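Local structure of L-ribulose 3-epimerase (Mesorhizobium loti, 3VYL) at residues S8-A13 with M267-H272; A30-I35 with L238-F243; K132-A137 with V142-E147; N89-L94 with R101-I106. The protein interconverts ketoses by epimerization at C3, acting most efficiently on L-ribulose, and carries a bound manganese ion. One frame throughout, in Å; residues are numbered along the deposited sequence.

Contact 1 (S8-A13 with M267-H272); sequences SFVWSA and MALAKH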
loop_
_atom_site.group_PDB
_atom_site.type_symbol
_atom_site.label_atom_id
_atom_site.label_comp_id
_atom_site.label_asym_id
_atom_site.label_seq_id
_atom_site.Cartn_x
_atom_site.Cartn_y
_atom_site.Cartn_z
ATOM N N SER A 8 3.594 21.920 20.703
ATOM C CA SER A 8 2.980 22.346 21.968
ATOM C C SER A 8 1.455 22.304 21.920
ATOM O O SER A 8 0.802 21.915 22.901
ATOM C CB SER A 8 3.459 23.744 22.389
ATOM O OG SER A 8 3.450 24.667 21.309
ATOM N N PHE A 9 0.897 22.677 20.771
ATOM C CA PHE A 9 -0.547 22.809 20.627
ATOM C C PHE A 9 -1.306 21.495 20.701
ATOM O O PHE A 9 -2.528 21.507 20.672
ATOM C CB PHE A 9 -0.918 23.577 19.357
ATOM C CG PHE A 9 -0.507 25.028 19.368
ATOM C CD1 PHE A 9 0.019 25.626 20.514
ATOM C CD2 PHE A 9 -0.673 25.806 18.231
ATOM C CE1 PHE A 9 0.390 26.964 20.515
ATOM C CE2 PHE A 9 -0.305 27.144 18.228
ATOM C CZ PHE A 9 0.225 27.723 19.373
ATOM N N VAL A 10 -0.596 20.371 20.781
ATOM C CA VAL A 10 -1.221 19.092 21.129
ATOM C C VAL A 10 -1.675 19.174 22.585
ATOM O O VAL A 10 -2.664 18.555 22.977
ATOM C CB VAL A 10 -0.238 17.898 20.984
ATOM C CG1 VAL A 10 -0.847 16.609 21.532
ATOM C CG2 VAL A 10 0.202 17.711 19.537
ATOM N N TRP A 11 -0.943 19.944 23.385
ATOM C CA TRP A 11 -1.197 20.042 24.819
ATOM C C TRP A 11 -2.009 21.271 25.204
ATOM O O TRP A 11 -3.070 21.143 25.813
ATOM C CB TRP A 11 0.123 20.037 25.578
ATOM C CG TRP A 11 1.024 18.843 25.350
ATOM C CD1 TRP A 11 2.321 18.849 24.842
ATOM C CD2 TRP A 11 0.744 17.432 25.652
ATOM N NE1 TRP A 11 2.835 17.584 24.806
ATOM C CE2 TRP A 11 1.944 16.690 25.283
ATOM C CE3 TRP A 11 -0.338 16.743 26.175
ATOM C CZ2 TRP A 11 2.036 15.320 25.434
ATOM C CZ3 TRP A 11 -0.234 15.358 26.325
ATOM C CH2 TRP A 11 0.932 14.666 25.964
ATOM N N SER A 12 -1.500 22.460 24.866
ATOM C CA SER A 12 -2.128 23.737 25.210
ATOM C C SER A 12 -1.722 24.855 24.251
ATOM O O SER A 12 -0.624 24.840 23.702
ATOM C CB SER A 12 -1.770 24.148 26.638
ATOM O OG SER A 12 -2.031 25.533 26.853
ATOM N N ALA A 13 -2.612 25.827 24.065
ATOM C CA ALA A 13 -2.330 26.979 23.207
ATOM C C ALA A 13 -2.024 28.197 24.057
ATOM O O ALA A 13 -1.773 29.285 23.536
ATOM C CB ALA A 13 -3.505 27.265 22.281
ATOM N N MET A 267 -2.874 12.530 26.006
ATOM C CA MET A 267 -1.764 11.738 26.510
ATOM C C MET A 267 -1.715 10.431 25.731
ATOM O O MET A 267 -0.644 10.018 25.289
ATOM C CB MET A 267 -1.861 11.468 28.014
ATOM C CG MET A 267 -0.675 10.686 28.576
ATOM S SD MET A 267 0.940 11.408 28.185
ATOM C CE MET A 267 1.034 12.783 29.325
ATOM N N ALA A 268 -2.874 9.794 25.561
ATOM C CA ALA A 268 -2.965 8.560 24.791
ATOM C C ALA A 268 -2.449 8.812 23.373
ATOM O O ALA A 268 -1.588 8.093 22.876
ATOM C CB ALA A 268 -4.393 8.043 24.763
ATOM N N LEU A 269 -2.965 9.871 22.759
ATOM C CA LEU A 269 -2.545 10.306 21.449
ATOM C C LEU A 269 -1.027 10.465 21.364
ATOM O O LEU A 269 -0.409 9.961 20.427
ATOM C CB LEU A 269 -3.259 11.609 21.067
ATOM C CG LEU A 269 -2.833 12.228 19.735
ATOM C CD1 LEU A 269 -3.619 11.613 18.585
ATOM C CD2 LEU A 269 -2.976 13.738 19.766
ATOM N N ALA A 270 -0.421 11.147 22.334
ATOM C CA ALA A 270 1.026 11.394 22.280
ATOM C C ALA A 270 1.869 10.122 22.478
ATOM O O ALA A 270 2.748 9.824 21.662
ATOM C CB ALA A 270 1.426 12.478 23.262
ATOM N N LYS A 271 1.591 9.378 23.548
ATOM C CA LYS A 271 2.258 8.100 23.798
ATOM C C LYS A 271 2.182 7.198 22.566
ATOM O O LYS A 271 3.178 6.567 22.187
ATOM C CB LYS A 271 1.639 7.367 24.994
ATOM C CG LYS A 271 2.005 7.907 26.371
ATOM C CD LYS A 271 1.543 6.940 27.458
ATOM C CE LYS A 271 1.631 7.545 28.855
ATOM N NZ LYS A 271 3.018 7.857 29.296
ATOM N N HIS A 272 1.003 7.142 21.946
ATOM C CA HIS A 272 0.796 6.347 20.728
ATOM C C HIS A 272 1.646 6.845 19.589
ATOM O O HIS A 272 2.279 6.062 18.877
ATOM C CB HIS A 272 -0.666 6.363 20.323
ATOM C CG HIS A 272 -0.945 5.654 19.025
ATOM N ND1 HIS A 272 -0.809 6.257 17.823
ATOM C CD2 HIS A 272 -1.377 4.358 18.767
ATOM C CE1 HIS A 272 -1.143 5.390 16.857
ATOM N NE2 HIS A 272 -1.491 4.232 17.436
#
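With CG opposite its carbonyl carbon (chi1 -57°), Trp11 sends the six-membered end of its indole out of the loop to meet Met267 and Ala270 on helix 266-292. Met267 starts off pointing away from the loop, but bends at chi2 (53°) and chi3 (77°) bring its sulfur and methyl back to the ring. Met267 CE lies 3.9 Å from Trp11 CH2, and its SD stands 5.2 Å from the centroid of the six-membered ring, an obliquely placed Met-aromatic contact. One turn further on, Ala270 CB approaches the same corner of the indole, 3.5 Å from Trp11 CH2. Val10 makes a second, smaller patch, Val10 CG1 touching Leu269 CD2 at 4.0 Å. No hydrogen bond joins the two segments; the contact is wholly apolar apart from the thioether. A serine in place of Trp11 would probably leave the Met267 methyl and Ala270 CB without their partner and open a gap between loop and helix. Residues 8-13 follow strand 4-7 at the rim of the TIM barrel. The indole also packs on Ile6 of that strand and on Thr23, Asn26 and Thr27 of helix 17-30, so it is wedged between the first and last helices of the chain.

Contact 2 (A30-I35 with L238-F243); sequences AGFDLI and LSFESF. With MN (manganese (II) ion), chain I.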
loop_
_atom_site.group_PDB
_atom_site.type_symbol
_atom_site.label_atom_id
_atom_site.label_comp_id
_atom_site.label_asym_id
_atom_site.label_seq_id
_atom_site.Cartn_x
_atom_site.Cartn_y
_atom_site.Cartn_z
ATOM N N ALA A 30 5.164 11.548 27.876
ATOM C CA ALA A 30 4.808 10.900 26.620
ATOM C C ALA A 30 6.020 10.256 25.943
ATOM O O ALA A 30 5.867 9.406 25.070
ATOM C CB ALA A 30 4.144 11.903 25.689
ATOM N N GLY A 31 7.218 10.673 26.340
ATOM C CA GLY A 31 8.450 10.074 25.833
ATOM C C GLY A 31 9.148 10.845 24.729
ATOM O O GLY A 31 10.071 10.338 24.101
ATOM N N PHE A 32 8.712 12.074 24.493
ATOM C CA PHE A 32 9.310 12.901 23.461
ATOM C C PHE A 32 10.484 13.650 24.048
ATOM O O PHE A 32 10.582 13.765 25.259
ATOM C CB PHE A 32 8.266 13.876 22.911
ATOM C CG PHE A 32 7.214 13.215 22.074
ATOM C CD1 PHE A 32 7.363 13.132 20.691
ATOM C CD2 PHE A 32 6.079 12.657 22.665
ATOM C CE1 PHE A 32 6.395 12.513 19.913
ATOM C CE2 PHE A 32 5.108 12.035 21.896
ATOM C CZ PHE A 32 5.262 11.965 20.518
ATOM N N ASP A 33 11.380 14.160 23.212
ATOM C CA ASP A 33 12.504 14.928 23.738
ATOM C C ASP A 33 12.806 16.207 22.957
ATOM O O ASP A 33 13.917 16.745 23.006
ATOM C CB ASP A 33 13.746 14.051 23.952
ATOM C CG ASP A 33 14.008 13.110 22.796
ATOM O OD1 ASP A 33 14.086 13.594 21.640
ATOM O OD2 ASP A 33 14.139 11.886 23.055
ATOM N N LEU A 34 11.796 16.699 22.254
ATOM C CA LEU A 34 11.798 18.080 21.785
ATOM C C LEU A 34 10.402 18.670 21.997
ATOM O O LEU A 34 9.423 17.922 22.145
ATOM C CB LEU A 34 12.228 18.158 20.324
ATOM C CG LEU A 34 12.369 19.540 19.686
ATOM C CD1 LEU A 34 13.620 19.600 18.830
ATOM C CD2 LEU A 34 11.136 19.870 18.849
ATOM N N ILE A 35 10.330 20.001 22.053
ATOM C CA ILE A 35 9.058 20.723 22.075
ATOM C C ILE A 35 9.072 21.811 21.019
ATOM O O ILE A 35 10.060 22.534 20.866
ATOM C CB ILE A 35 8.698 21.292 23.486
ATOM C CG1 ILE A 35 7.247 21.817 23.540
ATOM C CG2 ILE A 35 9.669 22.383 23.930
ATOM C CD1 ILE A 35 6.179 20.748 23.445
ATOM N N LEU A 238 12.388 15.527 13.910
ATOM C CA LEU A 238 11.046 15.461 13.359
ATOM C C LEU A 238 10.028 15.455 14.484
ATOM O O LEU A 238 10.301 14.933 15.571
ATOM C CB LEU A 238 10.868 14.246 12.441
ATOM C CG LEU A 238 11.176 12.839 12.936
ATOM C CD1 LEU A 238 9.998 12.259 13.702
ATOM C CD2 LEU A 238 11.488 11.977 11.724
ATOM N N SER A 239 8.856 16.026 14.229
ATOM C CA SER A 239 7.865 16.150 15.290
ATOM C C SER A 239 6.474 15.735 14.902
ATOM O O SER A 239 6.059 15.914 13.762
ATOM C CB SER A 239 7.832 17.573 15.821
ATOM O OG SER A 239 8.996 17.780 16.577
ATOM N N PHE A 240 5.766 15.196 15.886
ATOM C CA PHE A 240 4.372 14.823 15.754
ATOM C C PHE A 240 3.481 16.057 15.816
ATOM O O PHE A 240 3.717 16.952 16.620
ATOM C CB PHE A 240 4.013 13.845 16.868
ATOM C CG PHE A 240 2.553 13.514 16.944
ATOM C CD1 PHE A 240 1.860 13.048 15.818
ATOM C CD2 PHE A 240 1.872 13.638 18.147
ATOM C CE1 PHE A 240 0.521 12.719 15.896
ATOM C CE2 PHE A 240 0.529 13.318 18.223
ATOM C CZ PHE A 240 -0.145 12.852 17.099
ATOM N N GLU A 241 2.449 16.084 14.978
ATOM C CA GLU A 241 1.562 17.247 14.829
ATOM C C GLU A 241 0.105 16.757 14.712
ATOM O O GLU A 241 -0.212 15.898 13.891
ATOM C CB GLU A 241 1.976 18.049 13.584
ATOM C CG GLU A 241 1.537 19.507 13.531
ATOM C CD GLU A 241 1.880 20.204 12.209
ATOM O OE1 GLU A 241 1.633 21.420 12.094
ATOM O OE2 GLU A 241 2.392 19.574 11.269
ATOM N N SER A 242 -0.744 17.162 15.639
ATOM C CA SER A 242 -2.168 16.875 15.610
ATOM C C SER A 242 -2.891 17.930 16.416
ATOM O O SER A 242 -2.467 18.258 17.477
ATOM C CB SER A 242 -2.407 15.507 16.200
ATOM O OG SER A 242 -3.720 15.091 16.076
ATOM N N PHE A 243 -4.003 18.456 15.948
ATOM C CA PHE A 243 -4.654 19.530 16.687
ATOM C C PHE A 243 -6.119 19.244 17.023
ATOM O O PHE A 243 -6.771 18.397 16.376
ATOM C CB PHE A 243 -4.485 20.870 15.955
ATOM C CG PHE A 243 -3.041 21.256 15.691
ATOM C CD1 PHE A 243 -2.104 21.313 16.735
ATOM C CD2 PHE A 243 -2.618 21.581 14.402
ATOM C CE1 PHE A 243 -0.781 21.672 16.489
ATOM C CE2 PHE A 243 -1.298 21.946 14.156
ATOM C CZ PHE A 243 -0.383 21.996 15.197
HETATM MN MN MN I . 3.294 21.263 9.852
HETATM O O HOH W 1 1.607 22.927 9.899
#
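Ser239 OG is hydrogen-bonded to Tyr204 OH, and Leu34 CD2 lies against the same oxygen at 3.8 Å. The buried hydroxyl thus has its polar partner on strand 202-207 and an apolar neighbour from strand 34-37. Leu34 reaches it with CG anti to the backbone N (chi1 -176°). The other half of the contact is aromatic: Phe32 CE1 comes to 4.1 Å from Phe240 CB, and the two side chains run at a slant to each other rather than stacking. In the eight-stranded TIM barrel, strands 34-37 and 238-240 flank strand 4-7 where the sheet closes, and the contact bridges that strand on both of its faces. Outside the barrel, Phe32 and Phe240 both pack on Ile6 and are covered by helix 266-292 through Arg274 and Ala273; inside, Leu34 meets Ser239. Gly31, with its positive phi of 100°, ends the preceding helix in a Schellman motif and lets the chain turn toward Phe32 and the strand. Just past Phe240, Glu241 extends into the barrel mouth, where OE2 binds manganese at 2.4 Å. Glu241 OE1, at a longer 2.8 Å from the metal, accepts a hydrogen bond of 2.7 Å from a water that is itself a ligand of the ion. Glu147, Asp180 and His206 complete its protein ligands.

Contact 3 (K132-A137 with V142-E147); sequences KVAETA and VTLNLE. With MN (manganese (II) ion), chain I.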
loop_
_atom_site.group_PDB
_atom_site.type_symbol
_atom_site.label_atom_id
_atom_site.label_comp_id
_atom_site.label_asym_id
_atom_site.label_seq_id
_atom_site.Cartn_x
_atom_site.Cartn_y
_atom_site.Cartn_z
ATOM N N LYS A 132 17.974 37.516 3.035
ATOM C CA LYS A 132 18.520 38.432 4.038
ATOM C C LYS A 132 18.266 37.969 5.469
ATOM O O LYS A 132 19.159 38.030 6.323
ATOM C CB LYS A 132 17.970 39.844 3.845
ATOM C CG LYS A 132 18.504 40.547 2.608
ATOM C CD LYS A 132 18.588 42.052 2.826
ATOM C CE LYS A 132 17.225 42.729 2.795
ATOM N NZ LYS A 132 16.575 42.625 1.456
ATOM N N VAL A 133 17.048 37.506 5.726
ATOM C CA VAL A 133 16.650 37.101 7.065
ATOM C C VAL A 133 17.426 35.856 7.496
ATOM O O VAL A 133 17.606 35.605 8.699
ATOM C CB VAL A 133 15.131 36.867 7.130
ATOM C CG1 VAL A 133 14.689 36.525 8.543
ATOM C CG2 VAL A 133 14.389 38.097 6.625
ATOM N N ALA A 134 17.899 35.094 6.507
ATOM C CA ALA A 134 18.744 33.920 6.747
ATOM C C ALA A 134 20.101 34.298 7.335
ATOM O O ALA A 134 20.631 33.588 8.201
ATOM C CB ALA A 134 18.923 33.126 5.462
ATOM N N GLU A 135 20.657 35.414 6.868
ATOM C CA GLU A 135 21.897 35.942 7.448
ATOM C C GLU A 135 21.707 36.300 8.918
ATOM O O GLU A 135 22.542 35.938 9.757
ATOM C CB GLU A 135 22.439 37.140 6.656
ATOM C CG GLU A 135 22.852 36.836 5.216
ATOM C CD GLU A 135 23.680 35.560 5.079
ATOM O OE1 GLU A 135 24.645 35.360 5.863
ATOM O OE2 GLU A 135 23.361 34.752 4.175
ATOM N N THR A 136 20.601 36.985 9.227
ATOM C CA THR A 136 20.259 37.321 10.609
ATOM C C THR A 136 20.176 36.042 11.421
ATOM O O THR A 136 20.691 35.969 12.543
ATOM C CB THR A 136 18.905 38.050 10.711
ATOM O OG1 THR A 136 18.981 39.319 10.053
ATOM C CG2 THR A 136 18.503 38.259 12.170
ATOM N N ALA A 137 19.532 35.033 10.839
ATOM C CA ALA A 137 19.348 33.749 11.501
ATOM C C ALA A 137 20.689 33.046 11.756
ATOM O O ALA A 137 20.924 32.517 12.855
ATOM C CB ALA A 137 18.405 32.869 10.684
ATOM N N VAL A 142 20.955 29.896 14.187
ATOM C CA VAL A 142 19.698 29.211 13.856
ATOM C C VAL A 142 19.467 29.067 12.354
ATOM O O VAL A 142 19.815 29.940 11.561
ATOM C CB VAL A 142 18.438 29.858 14.509
ATOM C CG1 VAL A 142 18.544 29.890 16.033
ATOM C CG2 VAL A 142 18.144 31.235 13.933
ATOM N N THR A 143 18.860 27.951 11.976
ATOM C CA THR A 143 18.538 27.677 10.573
ATOM C C THR A 143 17.115 28.133 10.247
ATOM O O THR A 143 16.261 28.179 11.132
ATOM C CB THR A 143 18.652 26.173 10.306
ATOM O OG1 THR A 143 17.882 25.465 11.295
ATOM C CG2 THR A 143 20.107 25.733 10.405
ATOM N N LEU A 144 16.867 28.501 8.996
ATOM C CA LEU A 144 15.495 28.738 8.534
ATOM C C LEU A 144 14.990 27.531 7.725
ATOM O O LEU A 144 15.573 27.160 6.696
ATOM C CB LEU A 144 15.382 30.012 7.682
ATOM C CG LEU A 144 15.638 31.453 8.167
ATOM C CD1 LEU A 144 15.292 32.433 7.051
ATOM C CD2 LEU A 144 14.907 31.828 9.453
ATOM N N ASN A 145 13.905 26.923 8.192
ATOM C CA ASN A 145 13.295 25.802 7.485
ATOM C C ASN A 145 11.920 26.169 6.966
ATOM O O ASN A 145 10.980 26.364 7.738
ATOM C CB ASN A 145 13.234 24.568 8.381
ATOM C CG ASN A 145 14.496 24.387 9.191
ATOM O OD1 ASN A 145 14.724 25.113 10.161
ATOM N ND2 ASN A 145 15.335 23.430 8.790
ATOM N N LEU A 146 11.831 26.270 5.645
ATOM C CA LEU A 146 10.630 26.686 4.941
ATOM C C LEU A 146 9.577 25.581 4.892
ATOM O O LEU A 146 9.805 24.567 4.224
ATOM C CB LEU A 146 11.023 27.071 3.522
ATOM C CG LEU A 146 11.297 28.536 3.188
ATOM C CD1 LEU A 146 12.088 29.280 4.257
ATOM C CD2 LEU A 146 11.974 28.620 1.834
ATOM N N GLU A 147 8.441 25.754 5.588
ATOM C CA GLU A 147 7.392 24.723 5.532
ATOM C C GLU A 147 6.671 24.755 4.210
ATOM O O GLU A 147 6.251 25.812 3.723
ATOM C CB GLU A 147 6.390 24.733 6.697
ATOM C CG GLU A 147 5.657 23.391 6.826
ATOM C CD GLU A 147 4.718 23.261 8.022
ATOM O OE1 GLU A 147 4.644 24.177 8.859
ATOM O OE2 GLU A 147 4.036 22.222 8.137
HETATM MN MN MN I . 3.294 21.263 9.852
HETATM O O HOH W 1 1.607 22.927 9.899
#
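Ala137 and Val142 mark the tight end of this contact, where helix 120-139 gives way to strand 143-147. Val142 N donates to Ala137 O over 2.9 Å, reaching the oxygen from above the carbonyl plane, with an N-H...O angle of 151°. Beside this bond Ala137 CB meets Val142 CG2 at 3.6 Å. Leu144, pointing from the strand at the helix, spans the turn from Ala134 to Ala137: Leu144 CD2 lies 3.9 Å from Ala137 CB, while CD1 rests 4.0 Å from Ala134 CB. Packing slackens toward Val133, whose CG1 comes only to 4.4 Å from Leu144 CD1, and on the far side of the helix Lys132 and Glu135 turn away to solvent. Replacing Leu144 by a glycine would probably open a gap under Ala134 and Ala137 and leave the helix poorly seated on the strand. The axes of the two short segments approach to 7.9 Å, their directions at 137°, roughly opposed as where a helix leads back into the next strand of a beta-alpha-beta unit. The manganese ligand Glu147 stands beyond the contact, at the C-terminal end of the same strand. The chemistry is apolar except for one backbone bond, which, with all five touching residues buried, is consistent with a water-excluding layer between helix and barrel wall.

Contact 4 (N89-L94 with R101-I106); sequences NQTIAL and RKVAGI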
loop_
_atom_site.group_PDB
_atom_site.type_symbol
_atom_site.label_atom_id
_atom_site.label_comp_id
_atom_site.label_asym_id
_atom_site.label_seq_id
_atom_site.Cartn_x
_atom_site.Cartn_y
_atom_site.Cartn_z
ATOM N N ASN A 89 12.407 38.451 12.327
ATOM C CA ASN A 89 13.537 38.849 13.176
ATOM C C ASN A 89 13.271 38.595 14.658
ATOM O O ASN A 89 14.165 38.168 15.400
ATOM C CB ASN A 89 13.900 40.317 12.955
ATOM C CG ASN A 89 14.624 40.559 11.642
ATOM O OD1 ASN A 89 15.442 39.748 11.199
ATOM N ND2 ASN A 89 14.340 41.694 11.017
ATOM N N GLN A 90 12.033 38.842 15.078
ATOM C CA GLN A 90 11.649 38.638 16.466
ATOM C C GLN A 90 11.625 37.150 16.807
ATOM O O GLN A 90 12.138 36.735 17.842
ATOM C CB GLN A 90 10.296 39.295 16.731
ATOM C CG GLN A 90 10.093 39.749 18.169
ATOM C CD GLN A 90 8.831 40.579 18.349
ATOM O OE1 GLN A 90 8.313 41.165 17.391
ATOM N NE2 GLN A 90 8.328 40.632 19.582
ATOM N N THR A 91 11.050 36.352 15.911
ATOM C CA THR A 91 10.969 34.896 16.075
ATOM C C THR A 91 12.350 34.246 16.198
ATOM O O THR A 91 12.535 33.290 16.959
ATOM C CB THR A 91 10.187 34.248 14.909
ATOM O OG1 THR A 91 8.958 34.958 14.705
ATOM C CG2 THR A 91 9.875 32.774 15.201
ATOM N N ILE A 92 13.307 34.771 15.433
ATOM C CA ILE A 92 14.691 34.311 15.500
ATOM C C ILE A 92 15.260 34.536 16.907
ATOM O O ILE A 92 15.687 33.579 17.572
ATOM C CB ILE A 92 15.559 34.989 14.429
ATOM C CG1 ILE A 92 15.133 34.511 13.038
ATOM C CG2 ILE A 92 17.029 34.698 14.680
ATOM C CD1 ILE A 92 15.811 35.227 11.891
ATOM N N ALA A 93 15.226 35.788 17.365
ATOM C CA ALA A 93 15.694 36.145 18.704
ATOM C C ALA A 93 14.993 35.333 19.795
ATOM O O ALA A 93 15.618 34.953 20.795
ATOM C CB ALA A 93 15.538 37.638 18.951
ATOM N N LEU A 94 13.706 35.051 19.605
ATOM C CA LEU A 94 13.014 34.142 20.518
ATOM C C LEU A 94 13.660 32.742 20.542
ATOM O O LEU A 94 13.980 32.226 21.612
ATOM C CB LEU A 94 11.519 34.060 20.190
ATOM C CG LEU A 94 10.683 33.135 21.082
ATOM C CD1 LEU A 94 10.488 33.729 22.469
ATOM C CD2 LEU A 94 9.334 32.846 20.447
ATOM N N ARG A 101 17.699 25.756 17.710
ATOM C CA ARG A 101 18.508 25.837 16.493
ATOM C C ARG A 101 17.673 26.047 15.223
ATOM O O ARG A 101 18.203 26.462 14.186
ATOM C CB ARG A 101 19.423 24.600 16.384
ATOM C CG ARG A 101 18.904 23.377 17.140
ATOM C CD ARG A 101 20.015 22.453 17.638
ATOM N NE ARG A 101 20.437 21.372 16.719
ATOM C CZ ARG A 101 19.719 20.829 15.726
ATOM N NH1 ARG A 101 18.483 21.233 15.463
ATOM N NH2 ARG A 101 20.249 19.858 14.986
ATOM N N LYS A 102 16.369 25.787 15.315
ATOM C CA LYS A 102 15.470 25.868 14.152
ATOM C C LYS A 102 14.296 26.853 14.301
ATOM O O LYS A 102 13.551 26.806 15.288
ATOM C CB LYS A 102 14.888 24.484 13.818
ATOM C CG LYS A 102 15.891 23.356 13.696
ATOM C CD LYS A 102 15.202 22.052 13.331
ATOM C CE LYS A 102 16.214 20.938 13.096
ATOM N NZ LYS A 102 17.076 21.172 11.903
ATOM N N VAL A 103 14.137 27.722 13.304
ATOM C CA VAL A 103 12.887 28.451 13.082
ATOM C C VAL A 103 12.192 27.824 11.869
ATOM O O VAL A 103 12.726 27.864 10.754
ATOM C CB VAL A 103 13.100 29.969 12.835
ATOM C CG1 VAL A 103 11.791 30.644 12.446
ATOM C CG2 VAL A 103 13.669 30.649 14.070
ATOM N N ALA A 104 10.990 27.315 12.063
ATOM C CA ALA A 104 10.245 26.618 11.031
ATOM C C ALA A 104 8.833 27.174 10.790
ATOM O O ALA A 104 8.459 28.141 11.361
ATOM C CB ALA A 104 10.205 25.141 11.351
ATOM N N GLY A 105 8.057 26.566 9.917
ATOM C CA GLY A 105 6.724 27.030 9.660
ATOM C C GLY A 105 6.580 27.661 8.315
ATOM O O GLY A 105 7.396 27.466 7.464
ATOM N N ILE A 106 5.508 28.401 8.124
ATOM C CA ILE A 106 5.292 29.076 6.873
ATOM C C ILE A 106 5.920 30.418 6.955
ATOM O O ILE A 106 5.460 31.293 7.594
ATOM C CB ILE A 106 3.804 29.229 6.585
ATOM C CG1 ILE A 106 3.074 27.954 6.934
ATOM C CG2 ILE A 106 3.566 29.478 5.123
ATOM C CD1 ILE A 106 1.780 27.857 6.205
#
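Ile92 and Val103 bring helix 78-98 and strand 102-104 to their closest backbone approach, 6.6 Å between CA atoms. The helix is regular here, with Leu94 N bonded to Gln90 O at 2.9 Å. The strand is short: at Gly105 the chain turns a corner, with a phi of 109° that would push a side chain against the preceding carbonyl. Val103 alone carries the strand's half of the contact, its two methyls shared between neighbouring helix residues. Val103 CG1, anti to the backbone N (chi1 173°), meets Thr91 CG2 at 4.0 Å. Val103 CG2 lies against the helix backbone, 4.1 Å from Ile92 CA, and more loosely beside the side chain, 4.3 Å from Ile92 CG1. Thr91 can offer its methyl because its hydroxyl is turned back into the helix, where OG1 is hydrogen-bonded to Ile87 O. Strand 60-66, helix 78-98 and strand 102-104 form a right-handed beta-alpha-beta crossover, the repeating step of the TIM barrel, and Val103 meets the helix on the outer face of the barrel wall. On the inner face, Lys102 runs into the barrel, its NZ in a salt bridge with Asp236 and hydrogen-bonded to Gly203 O. Ile92 also packs on Val133, Thr136 and Ala137, tying helix 78-98 to helix 120-139. Along the edges of the strand, backbone bonds join Val103 to Thr143 and Asn145 on one flank, and Lys102 and Ala104 to Ile63 on the other.

The contacts fall into two pairs. Contacts 1 and 2, with centres about 8 Å apart, touch where Ala270 CB packs on Ala30 CB at 3.7 Å and where Phe9 meets Phe243. Contacts 3 and 4, with centres about 7 Å apart, lie on neighbouring strands, 143-147 and 102-104: Thr143 N probably bonds to Arg101 O at 2.7 Å, and Glu147 N likewise to Gly105 O. Contacts 1 and 3 lie on opposite sides of the chain's centre, about 28 Å between centres. The manganese ion is common to the two pairs, bound by Glu241 of contact 2 and Glu147 of contact 3. The side chains of Val10 (contact 1) and Val103 (contact 4) stay about 11 and 13 Å from it.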